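Local coordinates for protein phycocyanobilin lyase subunit beta (Nostoc sp. PCC 7120, PDB 5N3U) that associates with the alpha subunit CpcE to form a phycocyanobilin lyase, which is probably required for attaching the chromophore to the phycocyanin subunit CpcA, at residues B[152-157]-B[188-193]; B[145-150]-B[175-180]; B[101-106]-B[139-144]; B[162-165]-B[169-172]. One frame throughout, in Å; residues are numbered along the deposited sequence.

All four contacts join helices, or the loops between them, in the middle and C-terminal parts of a strand-free helical chain. Contacts 1 and 3 are buried and lack hydrogen bonds between their segments: contact 3, its centre about 9 Å from that of the chain, is an alanine–threonine meeting, whereas contact 1, about 15 Å out, pairs tyrosine with arginine, their polar ends bound by the alpha subunit. Contacts 2 and 4 are partly buried, involve loops and share helix 171-184; contact 2 has a good hydrogen bond, contact 4 a weak one. Helix 151-163 serves contacts 1 and 4, Arg154 NH1 binds backbone carbonyls of contact 2, and Leu139 of contact 3 packs on Leu164.

Contact 1 (B[152-157]-B[188-193])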
# COMPACT_ATOMS: atom_id res chain seq x y z
N SER B 152 -6.01 10.11 12.31
CA SER B 152 -6.74 10.72 11.21
C SER B 152 -8.02 9.92 10.82
O SER B 152 -8.99 10.51 10.30
CB SER B 152 -5.85 10.95 10.01
OG SER B 152 -5.52 9.76 9.36
N ILE B 153 -8.02 8.60 11.07
CA ILE B 153 -9.20 7.79 10.85
C ILE B 153 -10.23 8.15 11.87
O ILE B 153 -11.42 8.32 11.55
CB ILE B 153 -8.90 6.26 10.97
CG1 ILE B 153 -7.90 5.77 9.95
CG2 ILE B 153 -10.19 5.48 10.83
CD1 ILE B 153 -8.11 6.28 8.59
N ARG B 154 -9.82 8.25 13.12
CA ARG B 154 -10.76 8.67 14.18
C ARG B 154 -11.31 10.06 13.92
O ARG B 154 -12.47 10.29 14.11
CB ARG B 154 -10.15 8.60 15.62
CG ARG B 154 -9.64 7.26 16.02
CD ARG B 154 -9.44 7.13 17.54
NE ARG B 154 -8.34 7.98 18.06
CZ ARG B 154 -7.02 7.83 17.87
NH1 ARG B 154 -6.50 6.85 17.14
NH2 ARG B 154 -6.18 8.72 18.45
N TYR B 155 -10.48 10.98 13.43
CA TYR B 155 -10.96 12.31 13.12
C TYR B 155 -12.05 12.25 12.06
O TYR B 155 -13.14 12.85 12.18
CB TYR B 155 -9.75 13.14 12.65
CG TYR B 155 -10.05 14.61 12.43
CD1 TYR B 155 -10.66 15.03 11.28
CD2 TYR B 155 -9.68 15.55 13.36
CE1 TYR B 155 -10.94 16.38 11.03
CE2 TYR B 155 -9.97 16.91 13.16
CZ TYR B 155 -10.60 17.31 12.02
OH TYR B 155 -10.88 18.66 11.80
N ALA B 156 -11.78 11.53 10.96
CA ALA B 156 -12.74 11.41 9.90
C ALA B 156 -14.02 10.76 10.39
O ALA B 156 -15.09 11.11 9.93
CB ALA B 156 -12.17 10.61 8.72
N ALA B 157 -13.90 9.76 11.26
CA ALA B 157 -15.06 9.10 11.83
C ALA B 157 -16.00 10.04 12.60
O ALA B 157 -17.19 9.96 12.47
CB ALA B 157 -14.60 8.01 12.72
N LYS B 188 -5.07 15.42 21.13
CA LYS B 188 -5.71 16.69 21.36
C LYS B 188 -6.51 17.11 20.15
O LYS B 188 -7.56 17.70 20.26
CB LYS B 188 -4.64 17.74 21.61
CG LYS B 188 -4.63 18.32 22.99
CD LYS B 188 -3.86 19.66 23.02
CE LYS B 188 -2.36 19.43 22.94
NZ LYS B 188 -1.66 20.73 23.06
N ALA B 189 -5.99 16.79 18.96
CA ALA B 189 -6.72 17.09 17.74
C ALA B 189 -8.09 16.44 17.64
O ALA B 189 -9.05 17.03 17.15
CB ALA B 189 -5.89 16.68 16.55
N VAL B 190 -8.17 15.22 18.10
CA VAL B 190 -9.38 14.45 18.00
C VAL B 190 -10.40 14.94 19.07
O VAL B 190 -11.60 15.10 18.80
CB VAL B 190 -9.01 12.95 18.19
CG1 VAL B 190 -10.22 12.09 18.33
CG2 VAL B 190 -8.13 12.45 17.03
N ARG B 191 -9.90 15.16 20.28
CA ARG B 191 -10.70 15.76 21.35
C ARG B 191 -11.28 17.06 20.89
O ARG B 191 -12.46 17.36 21.08
CB ARG B 191 -9.84 16.02 22.58
CG ARG B 191 -9.46 14.80 23.36
CD ARG B 191 -9.11 15.20 24.79
NE ARG B 191 -7.82 14.65 25.12
CZ ARG B 191 -6.65 15.30 25.11
NH1 ARG B 191 -6.53 16.60 24.85
NH2 ARG B 191 -5.54 14.63 25.40
N ALA B 192 -10.47 17.87 20.25
CA ALA B 192 -10.99 19.15 19.74
C ALA B 192 -12.07 18.99 18.73
O ALA B 192 -12.99 19.83 18.60
CB ALA B 192 -9.86 19.97 19.15
N ARG B 193 -11.93 17.98 17.89
CA ARG B 193 -12.90 17.83 16.85
C ARG B 193 -14.16 17.28 17.47
O ARG B 193 -15.23 17.56 17.00
CB ARG B 193 -12.38 16.92 15.72
CG ARG B 193 -13.33 16.85 14.54
CD ARG B 193 -13.44 18.22 13.89
NE ARG B 193 -14.39 18.24 12.84
CZ ARG B 193 -15.70 18.20 13.05
NH1 ARG B 193 -16.21 18.05 14.26
NH2 ARG B 193 -16.52 18.22 12.01
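Tyr155 and Arg193 make the dense half of this contact. The methylene chain of the arginine lies across the tyrosine ring: CB of Arg193 is 3.5 Å from CE2 of Tyr155, and CG of Arg193 stands 3.9 Å from the ring centroid, 23° off the normal, which defines a CH-pi contact over one face. A bend at the second torsion (chi2 64°) turns the arginine so that CD reaches the phenol end, 3.3 Å from Tyr155 OH. The guanidinium is nearly perpendicular to the ring and has this oxygen at its edge. No hydrogen bond joins the two; instead both polar ends reach Asp273 of the alpha subunit, Tyr155 OH by a hydrogen bond and Arg193 NH2 by a salt bridge, while Gln162 OE1 also binds NH2. At the ring edge, CE2 of Tyr155 lies 4.1 Å from Ala189 O.

Packing is slacker beside Val190, whose CG1 is 4.4 Å from CB of Arg154. This is the side with a partly exposed residue: the Arg154 guanidinium leads off to a salt bridge with Asp185. The two short helical segments run parallel, 9.5 Å apart with 2° between their directions, although the chain passes through antiparallel helix 171-184 between them. Such side-by-side alignment of alternate helices is the layering of an alpha-solenoid, in keeping with the HEAT repeats of this protein.

Contact 2 (B[145-150]-B[175-180]); sequences ISQDAE and HTRLKE
Arg177 reaches from helix 171-184 to Ser146, in the turn that ends helix 130-145. Its CB points toward that turn, and CG, placed anti to the backbone N (chi1 176°), packs on CD2 of Leu143 while coming within 4.2 Å of Ser146 OG. After a bend at the second torsion, CD passes 4.0 Å from the same oxygen. NE then makes the main bond, 2.9 Å to Ser146 OG with an N-H...O angle of 151°; the oxygen is tilted 15° out of the guanidinium plane. At the tip the terminal nitrogens part company. NH2 adds a weak second bond to Ser146 OG at 3.3 Å and lies 3.9 Å from CG of Gln147, an exposed residue whose amide is turned steeply against the guanidinium. NH1 forms a salt bridge of 2.8 Å with OE2 of Glu180, three residues further along the same helix, at the carboxylate's anti side.

The serine is held by a further bond, its hydroxyl also bonding to the carbonyl oxygen of Leu143. Since a carbonyl can only accept, OG gives its proton to Leu143 O and accepts from the N-H groups of Arg177. Donation to that carbonyl probably polarises the hydroxyl and makes it a better acceptor, so a neutral oxygen ties loop to helix while the arginine's charge is probably balanced largely by Glu180.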
# COMPACT_ATOMS: atom_id res chain seq x y z
N ILE B 145 -15.10 2.20 13.11
CA ILE B 145 -13.78 2.73 12.74
C ILE B 145 -13.27 3.81 13.70
O ILE B 145 -12.11 4.15 13.64
CB ILE B 145 -13.70 3.22 11.28
CG1 ILE B 145 -14.66 4.35 11.02
CG2 ILE B 145 -14.03 2.05 10.36
CD1 ILE B 145 -14.32 5.07 9.75
N SER B 146 -14.15 4.35 14.54
CA SER B 146 -13.77 5.35 15.56
C SER B 146 -12.83 4.80 16.61
O SER B 146 -12.30 5.57 17.40
CB SER B 146 -15.01 5.95 16.20
OG SER B 146 -15.57 5.03 17.14
N GLN B 147 -12.64 3.49 16.63
CA GLN B 147 -11.65 2.84 17.47
C GLN B 147 -10.31 2.66 16.81
O GLN B 147 -9.41 2.20 17.44
CB GLN B 147 -12.15 1.44 17.88
CG GLN B 147 -13.51 1.40 18.57
CD GLN B 147 -14.46 0.32 18.07
OE1 GLN B 147 -14.05 -0.67 17.42
NE2 GLN B 147 -15.76 0.52 18.32
N ASP B 148 -10.13 3.02 15.55
CA ASP B 148 -8.89 2.75 14.89
C ASP B 148 -7.74 3.42 15.65
O ASP B 148 -7.93 4.46 16.27
CB ASP B 148 -8.90 3.31 13.46
CG ASP B 148 -7.89 2.69 12.59
OD1 ASP B 148 -8.18 1.60 12.00
OD2 ASP B 148 -6.80 3.28 12.42
N ALA B 149 -6.57 2.85 15.53
CA ALA B 149 -5.37 3.41 16.16
C ALA B 149 -4.83 4.68 15.49
O ALA B 149 -4.20 5.46 16.17
CB ALA B 149 -4.26 2.38 16.25
N GLU B 150 -5.08 4.91 14.19
CA GLU B 150 -4.58 6.11 13.50
C GLU B 150 -5.52 7.28 13.79
O GLU B 150 -6.77 7.19 13.58
CB GLU B 150 -4.48 5.78 12.00
CG GLU B 150 -4.46 6.93 11.00
CD GLU B 150 -3.32 7.85 11.21
OE1 GLU B 150 -2.24 7.33 11.60
OE2 GLU B 150 -3.48 9.07 10.96
N HIS B 175 -23.87 10.79 20.57
CA HIS B 175 -23.58 11.41 21.93
C HIS B 175 -22.78 10.54 22.82
O HIS B 175 -21.74 10.91 23.32
CB HIS B 175 -24.86 11.80 22.65
CG HIS B 175 -25.53 12.97 22.03
ND1 HIS B 175 -26.88 13.22 22.18
CD2 HIS B 175 -25.06 13.95 21.23
CE1 HIS B 175 -27.20 14.31 21.51
NE2 HIS B 175 -26.11 14.78 20.93
N THR B 176 -23.23 9.31 22.95
CA THR B 176 -22.61 8.39 23.86
C THR B 176 -21.22 8.11 23.42
O THR B 176 -20.29 8.03 24.27
CB THR B 176 -23.45 7.12 23.95
OG1 THR B 176 -24.65 7.41 24.67
CG2 THR B 176 -22.70 5.96 24.60
N ARG B 177 -21.03 7.96 22.08
CA ARG B 177 -19.75 7.55 21.63
C ARG B 177 -18.77 8.70 21.78
O ARG B 177 -17.63 8.52 22.17
CB ARG B 177 -19.84 7.05 20.18
CG ARG B 177 -18.51 6.69 19.60
CD ARG B 177 -17.85 5.61 20.35
NE ARG B 177 -16.48 5.42 19.91
CZ ARG B 177 -15.50 5.01 20.69
NH1 ARG B 177 -15.72 4.78 21.98
NH2 ARG B 177 -14.29 4.85 20.20
N LEU B 178 -19.26 9.85 21.42
CA LEU B 178 -18.49 11.04 21.48
C LEU B 178 -17.99 11.35 22.90
O LEU B 178 -16.81 11.67 23.05
CB LEU B 178 -19.30 12.20 20.94
CG LEU B 178 -19.56 12.25 19.44
CD1 LEU B 178 -20.41 13.40 19.01
CD2 LEU B 178 -18.30 12.31 18.62
N LYS B 179 -18.84 11.19 23.92
CA LYS B 179 -18.38 11.34 25.30
C LYS B 179 -17.29 10.33 25.64
O LYS B 179 -16.28 10.72 26.24
CB LYS B 179 -19.50 11.16 26.30
CG LYS B 179 -20.59 12.22 26.26
CD LYS B 179 -21.70 11.97 27.29
CE LYS B 179 -23.12 11.98 26.68
NZ LYS B 179 -23.55 13.27 26.03
N GLU B 180 -17.46 9.06 25.28
CA GLU B 180 -16.44 8.07 25.58
C GLU B 180 -15.12 8.46 24.89
O GLU B 180 -14.04 8.17 25.41
CB GLU B 180 -16.77 6.66 25.06
CG GLU B 180 -17.95 5.87 25.64
CD GLU B 180 -18.59 4.93 24.59
OE1 GLU B 180 -19.86 4.83 24.55
OE2 GLU B 180 -17.85 4.33 23.74

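Contact 3 (B[101-106]-B[139-144]); sequences AAATDF and LETLLF
Thr141 sets its methyl group against two successive alanines of helix 95-104. CG2 of Thr141 is 4.1 Å from CB of Ala102 and 4.4 Å from CB of Ala103, so it rests against both methyls. Its first torsion explains the choice of branch: at chi1 -73°, CG2 stands anti to the backbone N and projects to the alanines, whereas OG1 lies beside the backbone N and takes no part in the touching. All three residues are buried, and their CB atoms point toward the opposing segment. With side chains this short the backbones come fairly close, the CA atoms of Ala103 and Thr141 being 6.9 Å apart. No hydrogen bond crosses between the segments; the evidence is for plain van der Waals packing at moderate distances. One turn beyond Thr141, the ring of Phe144 approaches Ala103 more loosely, with CE2 of Phe144 about 4.6 Å from CB of Ala103.

The contact joins helix 95-104, near its C-terminal end, to helix 130-145, skipping helix 108-118 in the chain. Helix 108-118 is nevertheless close by: Ala101 and Ala102 pack on Ala114, and Ala102 O receives Arg111 NE. Helix 130-145 turns Leu139, Leu142 and Leu143 to Leu161 of helix 151-163, and Leu139 also meets Pro173 and Ile174 of helix 171-184. Toward the alpha subunit, Glu140 and Phe144 pack on its Ser32. The chain has no strands, so the contact lies wholly within stacked helices of the HEAT-repeat region.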
# COMPACT_ATOMS: atom_id res chain seq x y z
N ALA B 101 -14.82 0.38 2.01
CA ALA B 101 -13.71 1.23 2.00
C ALA B 101 -13.33 1.73 3.35
O ALA B 101 -12.19 1.66 3.73
CB ALA B 101 -14.00 2.43 1.12
N ALA B 102 -14.29 2.19 4.12
CA ALA B 102 -14.01 2.63 5.46
C ALA B 102 -13.50 1.54 6.38
O ALA B 102 -12.61 1.75 7.17
CB ALA B 102 -15.22 3.26 6.04
N ALA B 103 -14.11 0.36 6.30
CA ALA B 103 -13.83 -0.74 7.23
C ALA B 103 -12.65 -1.62 6.87
O ALA B 103 -11.99 -2.14 7.79
CB ALA B 103 -15.10 -1.61 7.38
N THR B 104 -12.38 -1.88 5.57
CA THR B 104 -11.41 -2.88 5.20
C THR B 104 -10.31 -2.43 4.27
O THR B 104 -9.35 -3.17 4.07
CB THR B 104 -12.06 -4.12 4.62
OG1 THR B 104 -12.81 -3.78 3.44
CG2 THR B 104 -13.08 -4.77 5.67
N ASP B 105 -10.39 -1.25 3.71
CA ASP B 105 -9.28 -0.74 2.92
C ASP B 105 -8.08 -0.46 3.80
O ASP B 105 -8.26 -0.23 5.00
CB ASP B 105 -9.70 0.57 2.17
CG ASP B 105 -8.95 0.66 0.83
OD1 ASP B 105 -7.72 0.88 0.83
OD2 ASP B 105 -9.59 0.50 -0.24
N PHE B 106 -6.87 -0.57 3.29
CA PHE B 106 -5.70 -0.24 4.07
C PHE B 106 -5.27 1.22 3.87
O PHE B 106 -4.66 1.76 4.73
CB PHE B 106 -4.50 -1.10 3.73
CG PHE B 106 -4.55 -2.46 4.34
CD1 PHE B 106 -4.12 -2.67 5.67
CD2 PHE B 106 -5.02 -3.54 3.61
CE1 PHE B 106 -4.19 -3.93 6.26
CE2 PHE B 106 -5.06 -4.81 4.18
CZ PHE B 106 -4.65 -4.99 5.51
N LEU B 139 -23.85 4.41 10.57
CA LEU B 139 -23.51 4.64 11.94
C LEU B 139 -22.74 3.49 12.49
O LEU B 139 -21.67 3.70 13.09
CB LEU B 139 -24.82 4.92 12.76
CG LEU B 139 -24.61 4.99 14.27
CD1 LEU B 139 -23.67 6.12 14.61
CD2 LEU B 139 -25.96 5.14 15.02
N GLU B 140 -23.20 2.26 12.29
CA GLU B 140 -22.48 1.09 12.86
C GLU B 140 -21.04 1.09 12.38
O GLU B 140 -20.13 0.79 13.12
CB GLU B 140 -23.14 -0.25 12.48
CG GLU B 140 -24.51 -0.47 13.12
CD GLU B 140 -25.44 -1.55 12.42
OE1 GLU B 140 -25.05 -2.39 11.50
OE2 GLU B 140 -26.66 -1.53 12.74
N THR B 141 -20.83 1.39 11.10
CA THR B 141 -19.47 1.36 10.58
C THR B 141 -18.66 2.47 11.16
O THR B 141 -17.49 2.27 11.45
CB THR B 141 -19.48 1.46 9.04
OG1 THR B 141 -19.93 0.20 8.59
CG2 THR B 141 -18.08 1.49 8.46
N LEU B 142 -19.25 3.66 11.25
CA LEU B 142 -18.53 4.78 11.81
C LEU B 142 -18.15 4.57 13.26
O LEU B 142 -17.07 4.98 13.69
CB LEU B 142 -19.30 6.05 11.67
CG LEU B 142 -19.32 6.65 10.28
CD1 LEU B 142 -20.39 7.66 10.17
CD2 LEU B 142 -18.03 7.34 9.95
N LEU B 143 -19.02 3.92 14.01
CA LEU B 143 -18.70 3.56 15.40
C LEU B 143 -17.56 2.59 15.45
O LEU B 143 -16.61 2.70 16.28
CB LEU B 143 -19.92 3.00 16.14
CG LEU B 143 -21.10 3.93 16.31
CD1 LEU B 143 -22.29 3.19 16.95
CD2 LEU B 143 -20.73 5.12 17.19
N PHE B 144 -17.59 1.61 14.57
CA PHE B 144 -16.48 0.69 14.49
C PHE B 144 -15.14 1.33 14.13
O PHE B 144 -14.10 1.03 14.77
CB PHE B 144 -16.87 -0.46 13.57
CG PHE B 144 -15.80 -1.42 13.27
CD1 PHE B 144 -15.54 -2.42 14.16
CD2 PHE B 144 -15.15 -1.43 12.04
CE1 PHE B 144 -14.59 -3.34 13.90
CE2 PHE B 144 -14.13 -2.38 11.78
CZ PHE B 144 -13.88 -3.36 12.69

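Contact 4 (B[162-165]-B[169-172]); sequences QGLV and DLQQ
Leu164, near the C-terminal end of helix 151-163, is the first residue of 162-165 to meet 169-172. Its CB points toward the other segment, and a branch methyl of each leucine supplies the apolar touch, CD2 of Leu164 lying 4.3 Å from CD1 of Leu170. Both leucines also pack on Leu139 of helix 130-145, so the pair forms an apolar patch where three helices converge. Here the chain turns between helix 151-163 and helix 171-184, which run in opposite directions: this is the linker of an antiparallel helical hairpin, the building element of alpha-solenoids such as HEAT-repeat proteins.

At Val165 the contact becomes polar. The backbone N of this residue still bonds to Gln162 O at 3.2 Å, keeping the chain turning, while the CA–CB bond is directed away from 169-172. The carbonyl oxygen does the reaching instead. Gln171 extends its chain beyond CG and brings NE2 to 2.6 Å from Val165 O, but the N-H...O angle of 122° marks the bond as weak and strongly bent; the distance is unusually short, so the exact placing of the amide is doubtful. CG1 of Val165, on an exposed residue, comes no closer to that NE2 than 4.5 Å.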
# COMPACT_ATOMS: atom_id res chain seq x y z
N GLN B 162 -20.94 13.31 12.88
CA GLN B 162 -21.64 14.57 12.97
C GLN B 162 -22.62 14.74 11.87
O GLN B 162 -23.65 15.39 12.01
CB GLN B 162 -20.65 15.72 12.89
CG GLN B 162 -21.20 17.09 13.30
CD GLN B 162 -20.16 18.19 13.04
OE1 GLN B 162 -19.03 18.11 13.45
NE2 GLN B 162 -20.55 19.19 12.32
N GLY B 163 -22.27 14.25 10.69
CA GLY B 163 -23.20 14.29 9.60
C GLY B 163 -24.49 13.56 9.82
O GLY B 163 -25.47 13.83 9.13
N LEU B 164 -24.51 12.60 10.73
CA LEU B 164 -25.73 11.91 11.00
C LEU B 164 -26.68 12.61 12.06
O LEU B 164 -27.64 12.01 12.51
CB LEU B 164 -25.40 10.47 11.41
CG LEU B 164 -24.74 9.57 10.32
CD1 LEU B 164 -24.25 8.31 10.95
CD2 LEU B 164 -25.71 9.20 9.24
N VAL B 165 -26.40 13.86 12.41
CA VAL B 165 -27.26 14.67 13.32
C VAL B 165 -28.69 14.92 12.82
O VAL B 165 -29.61 14.97 13.60
CB VAL B 165 -26.57 16.04 13.58
CG1 VAL B 165 -27.55 17.12 14.08
CG2 VAL B 165 -25.43 15.84 14.58
N ASP B 169 -33.33 9.01 15.46
CA ASP B 169 -33.02 7.69 16.07
C ASP B 169 -31.54 7.41 16.38
O ASP B 169 -31.24 6.54 17.13
CB ASP B 169 -33.62 6.56 15.22
CG ASP B 169 -35.17 6.50 15.30
OD1 ASP B 169 -35.79 7.44 15.85
OD2 ASP B 169 -35.76 5.50 14.82
N LEU B 170 -30.62 8.16 15.78
CA LEU B 170 -29.22 7.83 15.86
C LEU B 170 -28.45 8.70 16.87
O LEU B 170 -27.27 8.50 17.13
CB LEU B 170 -28.63 7.99 14.42
CG LEU B 170 -29.26 7.18 13.29
CD1 LEU B 170 -28.41 7.29 12.02
CD2 LEU B 170 -29.48 5.71 13.58
N GLN B 171 -29.13 9.61 17.53
CA GLN B 171 -28.40 10.62 18.29
C GLN B 171 -27.87 10.11 19.60
O GLN B 171 -26.82 10.54 20.03
CB GLN B 171 -29.23 11.84 18.43
CG GLN B 171 -29.69 12.29 17.07
CD GLN B 171 -30.37 13.64 17.11
OE1 GLN B 171 -30.82 14.07 18.16
NE2 GLN B 171 -30.45 14.30 15.96
N GLN B 172 -28.52 9.12 20.17
CA GLN B 172 -28.11 8.65 21.44
C GLN B 172 -26.77 7.97 21.31
O GLN B 172 -25.87 8.27 22.11
CB GLN B 172 -29.18 7.71 22.08
CG GLN B 172 -28.78 7.16 23.45
CD GLN B 172 -27.96 5.87 23.42
OE1 GLN B 172 -26.91 5.77 24.06
NE2 GLN B 172 -28.45 4.87 22.74